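Local coordinates for periplasmic binding protein/LacI transcriptional regulator (Burkholderia graminis C4D1M, PDB 5HQJ), which binds D-arabinose and probably serves as the sugar-binding component of an ABC transporter, at residues Asp44-Ala49 against Val58-Val63; Thr72-Ile77 against Glu99-Arg104; Gly123-Ile128 against Val281-Gly286; Val228-Glu233 against Asp258-Gly263. All blocks are in the same frame, centred on the assembly; numbering follows the deposited sequence.

Interaction 1 of 4, residues Asp44-Ala49 against Val58-Val63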
loop_
_atom_site.group_PDB
_atom_site.type_symbol
_atom_site.label_atom_id
_atom_site.label_comp_id
_atom_site.label_asym_id
_atom_site.label_seq_id
_atom_site.Cartn_x
_atom_site.Cartn_y
_atom_site.Cartn_z
ATOM N N ASP A 44 -4.224 9.828 -3.233
ATOM C CA ASP A 44 -5.037 10.060 -2.031
ATOM C C ASP A 44 -4.176 10.534 -0.860
ATOM O O ASP A 44 -4.613 11.343 -0.044
ATOM C CB ASP A 44 -5.781 8.794 -1.595
ATOM C CG ASP A 44 -7.129 8.577 -2.317
ATOM O OD1 ASP A 44 -7.756 9.556 -2.771
ATOM O OD2 ASP A 44 -7.565 7.397 -2.391
ATOM N N CYS A 45 -2.967 10.000 -0.741
ATOM C CA CYS A 45 -2.084 10.417 0.324
ATOM C C CYS A 45 -1.691 11.876 0.186
ATOM O O CYS A 45 -1.672 12.631 1.171
ATOM C CB CYS A 45 -0.833 9.525 0.316
ATOM S SG CYS A 45 -1.143 7.756 0.583
ATOM N N ASN A 46 -1.370 12.262 -1.049
ATOM C CA ASN A 46 -1.159 13.651 -1.400
ATOM C C ASN A 46 -2.363 14.506 -1.025
ATOM O O ASN A 46 -2.221 15.529 -0.360
ATOM C CB ASN A 46 -0.845 13.744 -2.897
ATOM C CG ASN A 46 -0.264 15.089 -3.305
ATOM O OD1 ASN A 46 0.080 15.920 -2.466
ATOM N ND2 ASN A 46 -0.098 15.277 -4.609
ATOM N N LYS A 47 -3.557 14.118 -1.464
ATOM C CA LYS A 47 -4.771 14.880 -1.108
ATOM C C LYS A 47 -4.921 15.123 0.412
ATOM O O LYS A 47 -5.105 16.273 0.863
ATOM C CB LYS A 47 -5.993 14.156 -1.651
ATOM C CG LYS A 47 -7.316 14.776 -1.232
ATOM C CD LYS A 47 -8.473 14.031 -1.838
ATOM C CE LYS A 47 -9.775 14.652 -1.419
ATOM N NZ LYS A 47 -10.913 13.849 -1.908
ATOM N N GLY A 48 -4.765 14.068 1.199
ATOM C CA GLY A 48 -4.940 14.166 2.633
ATOM C C GLY A 48 -3.827 15.003 3.249
ATOM O O GLY A 48 -4.060 15.804 4.133
ATOM N N ALA A 49 -2.597 14.831 2.776
ATOM C CA ALA A 49 -1.495 15.623 3.322
ATOM C C ALA A 49 -1.656 17.115 2.971
ATOM O O ALA A 49 -1.455 17.996 3.816
ATOM C CB ALA A 49 -0.154 15.075 2.818
ATOM N N VAL A 58 1.057 25.548 6.849
ATOM C CA VAL A 58 2.481 25.320 6.633
ATOM C C VAL A 58 2.791 25.145 5.150
ATOM O O VAL A 58 1.897 24.876 4.336
ATOM C CB VAL A 58 2.969 24.096 7.424
ATOM C CG1 VAL A 58 2.467 24.172 8.846
ATOM C CG2 VAL A 58 2.505 22.793 6.782
ATOM N N LYS A 59 4.066 25.310 4.813
ATOM C CA LYS A 59 4.573 25.016 3.484
ATOM C C LYS A 59 4.610 23.509 3.314
ATOM O O LYS A 59 5.030 22.791 4.217
ATOM C CB LYS A 59 5.969 25.631 3.281
ATOM C CG LYS A 59 6.836 24.938 2.226
ATOM C CD LYS A 59 6.253 25.040 0.817
ATOM C CE LYS A 59 7.053 24.217 -0.189
ATOM N NZ LYS A 59 6.309 24.028 -1.469
ATOM N N TYR A 60 4.170 23.046 2.148
ATOM C CA TYR A 60 4.038 21.633 1.868
ATOM C C TYR A 60 4.623 21.321 0.496
ATOM O O TYR A 60 4.350 22.049 -0.459
ATOM C CB TYR A 60 2.553 21.235 1.936
ATOM C CG TYR A 60 2.244 19.860 1.378
ATOM C CD1 TYR A 60 2.513 18.709 2.106
ATOM C CD2 TYR A 60 1.672 19.714 0.124
ATOM C CE1 TYR A 60 2.231 17.461 1.591
ATOM C CE2 TYR A 60 1.380 18.472 -0.401
ATOM C CZ TYR A 60 1.671 17.344 0.328
ATOM O OH TYR A 60 1.389 16.085 -0.169
ATOM N N GLN A 61 5.430 20.260 0.399
ATOM C CA GLN A 61 5.792 19.692 -0.899
ATOM C C GLN A 61 5.593 18.182 -0.975
ATOM O O GLN A 61 5.843 17.408 -0.028
ATOM C CB GLN A 61 7.251 20.028 -1.267
ATOM C CG GLN A 61 8.114 20.183 -0.075
ATOM C CD GLN A 61 9.575 20.420 -0.400
ATOM O OE1 GLN A 61 10.007 20.290 -1.547
ATOM N NE2 GLN A 61 10.346 20.770 0.620
ATOM N N TRP A 62 5.156 17.779 -2.155
ATOM C CA TRP A 62 5.031 16.394 -2.548
ATOM C C TRP A 62 6.205 16.072 -3.465
ATOM O O TRP A 62 6.337 16.671 -4.533
ATOM C CB TRP A 62 3.658 16.216 -3.220
ATOM C CG TRP A 62 3.297 14.888 -3.754
ATOM C CD1 TRP A 62 3.260 14.517 -5.060
ATOM C CD2 TRP A 62 2.866 13.752 -3.006
ATOM N NE1 TRP A 62 2.820 13.223 -5.178
ATOM C CE2 TRP A 62 2.576 12.728 -3.925
ATOM C CE3 TRP A 62 2.679 13.499 -1.638
ATOM C CZ2 TRP A 62 2.148 11.477 -3.534
ATOM C CZ3 TRP A 62 2.236 12.236 -1.257
ATOM C CH2 TRP A 62 1.998 11.247 -2.190
ATOM N N VAL A 63 7.073 15.171 -3.016
ATOM C CA VAL A 63 8.314 14.847 -3.721
ATOM C C VAL A 63 8.296 13.409 -4.226
ATOM O O VAL A 63 8.309 12.448 -3.447
ATOM C CB VAL A 63 9.525 15.072 -2.810
ATOM C CG1 VAL A 63 10.814 15.005 -3.619
ATOM C CG2 VAL A 63 9.396 16.424 -2.107
#

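Interaction 2 of 4, residues Thr72-Ile77 against Glu99-Arg104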
loop_
_atom_site.group_PDB
_atom_site.type_symbol
_atom_site.label_atom_id
_atom_site.label_comp_id
_atom_site.label_asym_id
_atom_site.label_seq_id
_atom_site.Cartn_x
_atom_site.Cartn_y
_atom_site.Cartn_z
ATOM N N THR A 72 17.119 6.337 -5.147
ATOM C CA THR A 72 16.345 7.486 -5.584
ATOM C C THR A 72 15.748 8.250 -4.393
ATOM O O THR A 72 15.673 9.481 -4.410
ATOM C CB THR A 72 15.196 7.078 -6.506
ATOM O OG1 THR A 72 15.661 6.167 -7.518
ATOM C CG2 THR A 72 14.596 8.332 -7.143
ATOM N N GLN A 73 15.332 7.517 -3.364
ATOM C CA GLN A 73 14.741 8.157 -2.184
ATOM C C GLN A 73 15.811 8.694 -1.233
ATOM O O GLN A 73 15.562 9.638 -0.501
ATOM C CB GLN A 73 13.805 7.189 -1.439
ATOM C CG GLN A 73 12.356 7.126 -1.993
ATOM C CD GLN A 73 11.456 6.195 -1.181
ATOM O OE1 GLN A 73 11.930 5.275 -0.535
ATOM N NE2 GLN A 73 10.152 6.451 -1.205
ATOM N N VAL A 74 17.017 8.126 -1.256
ATOM C CA VAL A 74 18.101 8.703 -0.460
ATOM C C VAL A 74 18.442 10.104 -0.990
ATOM O O VAL A 74 18.578 11.049 -0.217
ATOM C CB VAL A 74 19.372 7.797 -0.455
ATOM C CG1 VAL A 74 20.491 8.422 0.375
ATOM C CG2 VAL A 74 19.032 6.429 0.101
ATOM N N GLN A 75 18.559 10.243 -2.309
ATOM C CA GLN A 75 18.884 11.537 -2.896
ATOM C C GLN A 75 17.872 12.592 -2.471
ATOM O O GLN A 75 18.252 13.717 -2.130
ATOM C CB GLN A 75 18.946 11.447 -4.427
ATOM C CG GLN A 75 20.258 10.890 -4.945
ATOM C CD GLN A 75 21.452 11.724 -4.509
ATOM O OE1 GLN A 75 21.473 12.942 -4.702
ATOM N NE2 GLN A 75 22.438 11.076 -3.885
ATOM N N ILE A 76 16.592 12.223 -2.449
ATOM C CA ILE A 76 15.541 13.174 -2.076
ATOM C C ILE A 76 15.696 13.661 -0.639
ATOM O O ILE A 76 15.525 14.847 -0.355
ATOM C CB ILE A 76 14.141 12.571 -2.245
ATOM C CG1 ILE A 76 13.835 12.380 -3.730
ATOM C CG2 ILE A 76 13.092 13.496 -1.620
ATOM C CD1 ILE A 76 12.542 11.629 -4.014
ATOM N N ILE A 77 16.023 12.754 0.271
ATOM C CA ILE A 77 16.158 13.135 1.670
ATOM C C ILE A 77 17.387 14.041 1.873
ATOM O O ILE A 77 17.313 14.996 2.640
ATOM C CB ILE A 77 16.206 11.874 2.594
ATOM C CG1 ILE A 77 14.863 11.127 2.503
ATOM C CG2 ILE A 77 16.445 12.274 4.042
ATOM C CD1 ILE A 77 14.905 9.693 2.948
ATOM N N GLU A 99 17.834 3.609 5.657
ATOM C CA GLU A 99 18.084 3.737 7.095
ATOM C C GLU A 99 19.126 4.809 7.415
ATOM O O GLU A 99 18.964 5.580 8.359
ATOM C CB GLU A 99 18.547 2.403 7.698
ATOM C CG GLU A 99 17.574 1.254 7.515
ATOM C CD GLU A 99 18.007 0.004 8.239
ATOM O OE1 GLU A 99 19.090 0.033 8.858
ATOM O OE2 GLU A 99 17.282 -1.007 8.180
ATOM N N SER A 100 20.206 4.848 6.638
ATOM C CA SER A 100 21.335 5.703 6.969
ATOM C C SER A 100 21.040 7.199 6.818
ATOM O O SER A 100 21.363 7.993 7.702
ATOM C CB SER A 100 22.539 5.314 6.100
ATOM O OG SER A 100 22.269 4.106 5.401
ATOM N N VAL A 101 20.440 7.593 5.702
ATOM C CA VAL A 101 20.173 9.008 5.462
ATOM C C VAL A 101 19.038 9.522 6.360
ATOM O O VAL A 101 19.001 10.697 6.721
ATOM C CB VAL A 101 19.839 9.267 3.975
ATOM C CG1 VAL A 101 18.512 8.597 3.577
ATOM C CG2 VAL A 101 19.807 10.765 3.676
HETATM N N MSE A 102 18.127 8.643 6.748
HETATM C CA MSE A 102 17.035 9.064 7.628
HETATM C C MSE A 102 17.535 9.375 9.032
HETATM O O MSE A 102 17.020 10.275 9.696
HETATM C CB MSE A 102 15.936 7.998 7.670
HETATM C CG MSE A 102 15.144 7.966 6.364
HETATM SE SE MSE A 102 13.759 6.618 6.248
HETATM C CE MSE A 102 12.577 7.353 7.628
ATOM N N LYS A 103 18.564 8.656 9.465
ATOM C CA LYS A 103 19.196 8.947 10.737
ATOM C C LYS A 103 19.906 10.299 10.743
ATOM O O LYS A 103 19.821 11.014 11.728
ATOM C CB LYS A 103 20.186 7.844 11.109
ATOM C CG LYS A 103 19.511 6.529 11.441
ATOM C CD LYS A 103 20.247 5.751 12.506
ATOM C CE LYS A 103 19.358 4.641 13.078
ATOM N NZ LYS A 103 18.660 5.029 14.356
ATOM N N ARG A 104 20.585 10.658 9.652
ATOM C CA ARG A 104 21.280 11.948 9.600
ATOM C C ARG A 104 20.293 13.110 9.661
ATOM O O ARG A 104 20.512 14.082 10.387
ATOM C CB ARG A 104 22.133 12.059 8.337
ATOM C CG ARG A 104 22.773 10.748 7.908
ATOM C CD ARG A 104 24.074 10.989 7.156
ATOM N NE ARG A 104 23.937 12.105 6.222
ATOM C CZ ARG A 104 23.578 11.987 4.945
ATOM N NH1 ARG A 104 23.335 10.791 4.418
ATOM N NH2 ARG A 104 23.469 13.072 4.188
#

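Interaction 3 of 4, residues Gly123-Ile128 against Val281-Gly286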
loop_
_atom_site.group_PDB
_atom_site.type_symbol
_atom_site.label_atom_id
_atom_site.label_comp_id
_atom_site.label_asym_id
_atom_site.label_seq_id
_atom_site.Cartn_x
_atom_site.Cartn_y
_atom_site.Cartn_z
ATOM N N GLY A 123 15.056 4.826 12.516
ATOM C CA GLY A 123 14.979 5.756 13.629
ATOM C C GLY A 123 13.795 6.689 13.515
ATOM O O GLY A 123 13.667 7.654 14.272
ATOM N N ARG A 124 12.924 6.407 12.554
ATOM C CA ARG A 124 11.731 7.230 12.356
ATOM C C ARG A 124 10.931 7.251 13.656
ATOM O O ARG A 124 10.972 6.295 14.431
ATOM C CB ARG A 124 10.894 6.710 11.180
ATOM C CG ARG A 124 9.919 5.579 11.485
ATOM C CD ARG A 124 10.574 4.260 11.924
ATOM N NE ARG A 124 9.533 3.246 12.071
ATOM C CZ ARG A 124 8.772 3.083 13.154
ATOM N NH1 ARG A 124 8.942 3.844 14.236
ATOM N NH2 ARG A 124 7.833 2.145 13.160
ATOM N N SER A 125 10.233 8.354 13.888
ATOM C CA SER A 125 9.500 8.571 15.134
ATOM C C SER A 125 8.357 7.585 15.275
ATOM O O SER A 125 8.031 7.130 16.364
ATOM C CB SER A 125 8.955 10.003 15.200
ATOM O OG SER A 125 8.001 10.276 14.177
HETATM N N MSE A 126 7.736 7.271 14.152
HETATM C CA MSE A 126 6.511 6.509 14.173
HETATM C C MSE A 126 6.107 6.110 12.761
HETATM O O MSE A 126 6.568 6.706 11.785
HETATM C CB MSE A 126 5.389 7.314 14.830
HETATM C CG MSE A 126 4.997 8.536 14.060
HETATM SE SE MSE A 126 3.676 9.664 14.966
HETATM C CE MSE A 126 2.062 8.664 14.493
ATOM N N TYR A 127 5.261 5.082 12.699
ATOM C CA TYR A 127 4.635 4.574 11.484
ATOM C C TYR A 127 3.132 4.762 11.509
ATOM O O TYR A 127 2.452 4.376 12.478
ATOM C CB TYR A 127 4.979 3.087 11.313
ATOM C CG TYR A 127 4.102 2.341 10.306
ATOM C CD1 TYR A 127 4.311 2.466 8.949
ATOM C CD2 TYR A 127 3.080 1.502 10.728
ATOM C CE1 TYR A 127 3.513 1.786 8.050
ATOM C CE2 TYR A 127 2.283 0.836 9.835
ATOM C CZ TYR A 127 2.511 0.972 8.487
ATOM O OH TYR A 127 1.724 0.293 7.581
ATOM N N ILE A 128 2.628 5.353 10.442
ATOM C CA ILE A 128 1.216 5.492 10.223
ATOM C C ILE A 128 0.773 4.637 9.043
ATOM O O ILE A 128 1.110 4.923 7.892
ATOM C CB ILE A 128 0.851 6.957 9.933
ATOM C CG1 ILE A 128 1.336 7.843 11.088
ATOM C CG2 ILE A 128 -0.645 7.121 9.656
ATOM C CD1 ILE A 128 1.293 9.325 10.761
ATOM N N VAL A 281 3.821 18.148 12.074
ATOM C CA VAL A 281 3.710 19.494 12.612
ATOM C C VAL A 281 3.790 19.478 14.139
ATOM O O VAL A 281 4.455 20.316 14.749
ATOM C CB VAL A 281 2.394 20.186 12.182
ATOM C CG1 VAL A 281 2.234 21.506 12.932
ATOM C CG2 VAL A 281 2.379 20.420 10.684
ATOM N N ALA A 282 3.108 18.527 14.762
ATOM C CA ALA A 282 3.116 18.446 16.213
ATOM C C ALA A 282 4.511 18.134 16.760
ATOM O O ALA A 282 4.884 18.618 17.831
ATOM C CB ALA A 282 2.136 17.409 16.674
ATOM N N GLN A 283 5.272 17.319 16.036
ATOM C CA GLN A 283 6.621 16.967 16.461
ATOM C C GLN A 283 7.555 18.156 16.263
ATOM O O GLN A 283 8.354 18.470 17.137
ATOM C CB GLN A 283 7.130 15.749 15.696
ATOM C CG GLN A 283 6.427 14.420 16.108
ATOM C CD GLN A 283 6.802 13.257 15.194
ATOM O OE1 GLN A 283 7.736 13.363 14.403
ATOM N NE2 GLN A 283 6.062 12.151 15.288
ATOM N N ILE A 284 7.423 18.813 15.112
ATOM C CA ILE A 284 8.186 20.014 14.808
ATOM C C ILE A 284 7.954 21.079 15.872
ATOM O O ILE A 284 8.894 21.734 16.323
ATOM C CB ILE A 284 7.804 20.575 13.423
ATOM C CG1 ILE A 284 8.290 19.628 12.324
ATOM C CG2 ILE A 284 8.395 21.970 13.220
ATOM C CD1 ILE A 284 7.669 19.855 10.987
ATOM N N GLN A 285 6.701 21.247 16.277
ATOM C CA GLN A 285 6.362 22.284 17.236
ATOM C C GLN A 285 6.470 21.814 18.697
ATOM O O GLN A 285 6.019 22.500 19.613
ATOM C CB GLN A 285 4.962 22.817 16.936
ATOM C CG GLN A 285 4.982 24.047 16.049
ATOM C CD GLN A 285 3.610 24.651 15.831
ATOM O OE1 GLN A 285 2.587 24.036 16.138
ATOM N NE2 GLN A 285 3.582 25.870 15.298
ATOM N N GLY A 286 7.084 20.652 18.908
ATOM C CA GLY A 286 7.447 20.200 20.243
ATOM C C GLY A 286 6.325 19.822 21.201
ATOM O O GLY A 286 6.489 19.944 22.415
#

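Interaction 4 of 4, residues Val228-Glu233 against Asp258-Gly263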
loop_
_atom_site.group_PDB
_atom_site.type_symbol
_atom_site.label_atom_id
_atom_site.label_comp_id
_atom_site.label_asym_id
_atom_site.label_seq_id
_atom_site.Cartn_x
_atom_site.Cartn_y
_atom_site.Cartn_z
ATOM N N VAL A 228 -7.635 -9.231 -17.728
ATOM C CA VAL A 228 -7.388 -10.533 -18.361
ATOM C C VAL A 228 -8.674 -11.336 -18.479
ATOM O O VAL A 228 -8.945 -11.962 -19.520
ATOM C CB VAL A 228 -6.326 -11.299 -17.598
ATOM C CG1 VAL A 228 -6.214 -12.750 -18.125
ATOM C CG2 VAL A 228 -4.975 -10.582 -17.756
ATOM N N LEU A 229 -9.490 -11.287 -17.437
ATOM C CA LEU A 229 -10.778 -11.971 -17.453
ATOM C C LEU A 229 -11.742 -11.380 -18.468
ATOM O O LEU A 229 -12.679 -12.058 -18.888
ATOM C CB LEU A 229 -11.396 -11.924 -16.060
ATOM C CG LEU A 229 -10.699 -12.817 -15.029
ATOM C CD1 LEU A 229 -11.519 -12.737 -13.751
ATOM C CD2 LEU A 229 -10.569 -14.261 -15.470
ATOM N N ASN A 230 -11.512 -10.144 -18.883
ATOM C CA ASN A 230 -12.404 -9.495 -19.807
ATOM C C ASN A 230 -11.862 -9.614 -21.236
ATOM O O ASN A 230 -11.874 -8.654 -22.001
ATOM C CB ASN A 230 -12.605 -8.025 -19.433
ATOM C CG ASN A 230 -13.904 -7.436 -19.987
ATOM O OD1 ASN A 230 -14.692 -8.125 -20.626
ATOM N ND2 ASN A 230 -14.131 -6.156 -19.723
ATOM N N THR A 231 -11.375 -10.802 -21.580
ATOM C CA THR A 231 -10.847 -11.073 -22.915
ATOM C C THR A 231 -11.536 -12.291 -23.496
ATOM O O THR A 231 -12.126 -13.066 -22.767
ATOM C CB THR A 231 -9.311 -11.320 -22.923
ATOM O OG1 THR A 231 -8.948 -12.395 -22.025
ATOM C CG2 THR A 231 -8.537 -10.041 -22.563
ATOM N N ARG A 232 -11.410 -12.493 -24.802
ATOM C CA ARG A 232 -11.998 -13.686 -25.398
ATOM C C ARG A 232 -11.337 -14.943 -24.818
ATOM O O ARG A 232 -12.051 -15.884 -24.447
ATOM C CB ARG A 232 -11.878 -13.680 -26.917
ATOM C CG ARG A 232 -12.696 -14.764 -27.590
ATOM C CD ARG A 232 -14.158 -14.611 -27.237
ATOM N NE ARG A 232 -15.041 -15.023 -28.324
ATOM C CZ ARG A 232 -16.289 -14.592 -28.480
ATOM N NH1 ARG A 232 -16.814 -13.722 -27.624
ATOM N NH2 ARG A 232 -17.015 -15.026 -29.500
ATOM N N GLU A 233 -10.002 -14.967 -24.767
ATOM C CA GLU A 233 -9.283 -16.164 -24.326
ATOM C C GLU A 233 -9.683 -16.640 -22.955
ATOM O O GLU A 233 -9.749 -17.847 -22.729
ATOM C CB GLU A 233 -7.751 -15.967 -24.314
ATOM C CG GLU A 233 -7.034 -17.217 -23.727
ATOM C CD GLU A 233 -5.507 -17.233 -23.872
ATOM O OE1 GLU A 233 -4.915 -16.258 -24.374
ATOM O OE2 GLU A 233 -4.904 -18.266 -23.474
ATOM N N ASP A 258 -18.398 -5.063 -12.097
ATOM C CA ASP A 258 -18.604 -5.979 -13.234
ATOM C C ASP A 258 -18.589 -7.467 -12.876
ATOM O O ASP A 258 -18.888 -8.296 -13.724
ATOM C CB ASP A 258 -17.514 -5.768 -14.298
ATOM C CG ASP A 258 -17.642 -4.454 -15.038
ATOM O OD1 ASP A 258 -18.713 -3.824 -14.958
ATOM O OD2 ASP A 258 -16.661 -4.073 -15.723
ATOM N N GLY A 259 -18.196 -7.799 -11.652
ATOM C CA GLY A 259 -18.181 -9.194 -11.210
ATOM C C GLY A 259 -16.869 -9.921 -11.435
ATOM O O GLY A 259 -16.765 -11.140 -11.273
ATOM N N TYR A 260 -15.853 -9.190 -11.875
ATOM C CA TYR A 260 -14.527 -9.789 -12.112
ATOM C C TYR A 260 -13.701 -9.894 -10.822
ATOM O O TYR A 260 -12.749 -10.683 -10.734
ATOM C CB TYR A 260 -13.774 -8.969 -13.158
ATOM C CG TYR A 260 -14.356 -9.033 -14.524
ATOM C CD1 TYR A 260 -14.398 -10.229 -15.190
ATOM C CD2 TYR A 260 -14.854 -7.897 -15.143
ATOM C CE1 TYR A 260 -14.922 -10.320 -16.472
ATOM C CE2 TYR A 260 -15.390 -7.977 -16.426
ATOM C CZ TYR A 260 -15.421 -9.205 -17.073
ATOM O OH TYR A 260 -15.935 -9.350 -18.348
ATOM N N ILE A 261 -14.053 -9.056 -9.858
ATOM C CA ILE A 261 -13.454 -9.018 -8.530
ATOM C C ILE A 261 -14.583 -9.216 -7.527
ATOM O O ILE A 261 -15.663 -8.639 -7.702
ATOM C CB ILE A 261 -12.702 -7.677 -8.328
ATOM C CG1 ILE A 261 -11.602 -7.545 -9.402
ATOM C CG2 ILE A 261 -12.139 -7.513 -6.897
ATOM C CD1 ILE A 261 -10.861 -6.232 -9.410
ATOM N N GLN A 262 -14.354 -10.035 -6.504
ATOM C CA GLN A 262 -15.385 -10.390 -5.512
ATOM C C GLN A 262 -15.262 -9.621 -4.209
ATOM O O GLN A 262 -16.240 -9.443 -3.495
ATOM C CB GLN A 262 -15.340 -11.893 -5.228
ATOM C CG GLN A 262 -15.965 -12.775 -6.304
ATOM C CD GLN A 262 -15.323 -12.597 -7.657
ATOM O OE1 GLN A 262 -14.112 -12.746 -7.811
ATOM N NE2 GLN A 262 -16.121 -12.227 -8.639
ATOM N N GLY A 263 -14.063 -9.156 -3.896
ATOM C CA GLY A 263 -13.854 -8.414 -2.666
ATOM C C GLY A 263 -12.604 -7.588 -2.761
ATOM O O GLY A 263 -11.657 -7.983 -3.466
HETATM O O HOH W 1 -16.975 -5.539 -18.763
#

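Interaction 1 of 4, residues Asp44-Ala49 against Val58-Val63
Asn46 lays its side chain flat on the indole of Trp62 and hands its amide oxygen to Tyr60. Its CB sits over the six-membered ring of Trp62, 3.5 Å from the centroid and almost on the ring normal, a CH-pi contact. Beyond it, Asn46 CG stands 3.4 Å from Trp62 CD2, near the fusion of the two rings, and the amide and indole planes differ by just 5°, so the two groups are stacked. Asn46 ND2 continues over the five-membered ring, 3.5 Å from Trp62 CD1. Both residues belong to a beta-alpha-beta unit, strand 30-34, helix 42-56 and strand 59-62, in which helix and returning strand run antiparallel with local axes 9.8 Å apart. With CG anti to the backbone N (chi1 -165°), Asn46 is carried toward the strand, and its OD1, which sits at the edge of the Tyr60 ring and in its plane, accepts a hydrogen bond of 2.6 Å from Tyr60 OH. The donor is tilted 26° from the carbonyl plane. This bond and the indole stack together limit rotation of the amide. One turn on, Ala49 CB packs 3.6 Å from Tyr60 CE1, while Val33 of the neighbouring strand touches both aromatic side chains.

Interaction 2 of 4, residues Thr72-Ile77 against Glu99-Arg104
Val74 and Ile77, on successive turns of helix 71-82, meet Val101 of helix 99-106. The two helices belong to the layer packed against the parallel sheet of one lobe of this periplasmic-binding-protein fold; their short axes run nearly parallel, 11° apart, at a closest approach of 9.5 Å, and no hydrogen bond joins the two segments. Along the first segment, Gln73 is turned to the sheet side, where its NE2 donates to the carbonyl oxygen of Ser91. Val74 is the first residue to touch the other helix. Its CG1, which a chi1 of 180° holds on the far side of CB from the main-chain nitrogen, reaches Val101 CB at 3.8 Å, and Val74 CG2 lies at a looser 4.1 Å from Val101 CG1. The CA atoms of Val74 and Val101, 6.3 Å apart, are the nearest across the two segments. Ile77, one turn later, points toward the partner helix and uses two branches. Its CG2 packs 3.7 Å from Val101 CG2, while Val101 CG1 meets the end of the isoleucine's longer branch. On the sheet side Ile77 also touches Ile88, and Met102, a selenomethionine, rests on Ile90 and Val112, which places the Ile77 end of the contact against strands 87-90 and 111-115. Outside this apolar strip, Arg104 makes a salt bridge to Glu78, the residue following Ile77. Ile77 CD1 ends in the fork between the partner's side chains, 3.8 Å from Val101 CG1 and 3.8 Å from Met102 CG.

Interaction 3 of 4, residues Gly123-Ile128 against Val281-Gly286
Gln283 sends its CG anti to the carbonyl carbon (chi1 -71°) and then runs extended, which carries its amide from the last turn of helix 269-284 across to Ser125; the serine brings OG to meet it by placing that atom between its backbone N and carbonyl carbon (chi1 64°). The reach is needed because the CA atoms of Ser125 and Gln283 are 9.0 Å apart. NE2 of Gln283 donates to Ser125 OG over 2.9 Å, with a bent N-H...O angle of 135° and the hydroxyl oxygen tilted out of the amide plane. Two further groups fix the ends of this bond: Glu288 OE2 accepts from the same NE2 and is its stronger partner, while Ser125 OG is also hydrogen-bonded to the carbonyl oxygen of Val112. Selenomethionine Met126 fills in beside the amide, its SE 3.5 Å from Gln283 NE2. Just beyond, the helix terminates in a Schellman motif with Gly286 at the C-prime position, where Gly286 N returns to Gln283 O at 3.1 Å. The amide thus joins the C-terminal end of a helix to the lead-in of strand 127-129, within the alternating helix-and-parallel-strand architecture of a periplasmic-binding-protein lobe.

Interaction 4 of 4, residues Val228-Glu233 against Asp258-Gly263
Tyr260 lays its ring alongside Leu229 and carries its hydroxyl on to Asn230. Leu229 CB comes 3.6 Å from Tyr260 CD1, approaching the ring obliquely, and the leucine and tyrosine chains run side by side in opposing senses. Leu229 CD1 follows the tyrosine back toward its main chain, 3.9 Å from Tyr260 O. At the far end, Asn230 comes in roughly perpendicular to the tyrosine, its amide plane turned 37° from the ring. A chi1 of -157° swings the asparagine amide away from its own main-chain N and brings Asn230 OD1 within 2.9 Å of Tyr260 OH, which donates a weak hydrogen bond. The other end of the amide, Asn230 ND2, is linked weakly through a water to Asp258 OD2; that water lies in the plane of the Tyr260 ring, at its edge. Asn230 is exposed whereas Leu229 is buried, so the contact grades from an apolar inner part to a hydrated outer one. Lys238 adds a cation-pi interaction with the tyrosine ring and a hydrogen bond to Asp258 O. Both segments leave helices: Asn230 is the first residue beyond helix 221-229, and Gly259, with positive phi, closes helix 250-258 in a Schellman motif. The contact therefore joins two helix C-terminal ends at turns that lead toward neighbouring parallel strands, 242-246 and 263-266, in the second lobe of the periplasmic-binding-protein fold.

Overall arrangement
From the N terminus, interaction 1 closes first, folding strand 59-62 back along the first half of helix 42-56, and is followed in series by interaction 2, which brings together helices 71-82 and 99-106 around strand 87-90. They touch where Val63 meets Ile76. Interaction 3 closes a far longer loop, 152 residues, returning helix 269-284 to the region before strand 127-129; it meets interaction 1 through Val58 and Val281 and interaction 2 through Met102 and Arg124. All three serve the lobe built on the parallel sheet. Interaction 4, nested inside the loop of interaction 3, joins the C-terminal ends of helices 221-229 and 250-258 in the other lobe, its centre about 43 Å from that of interaction 3.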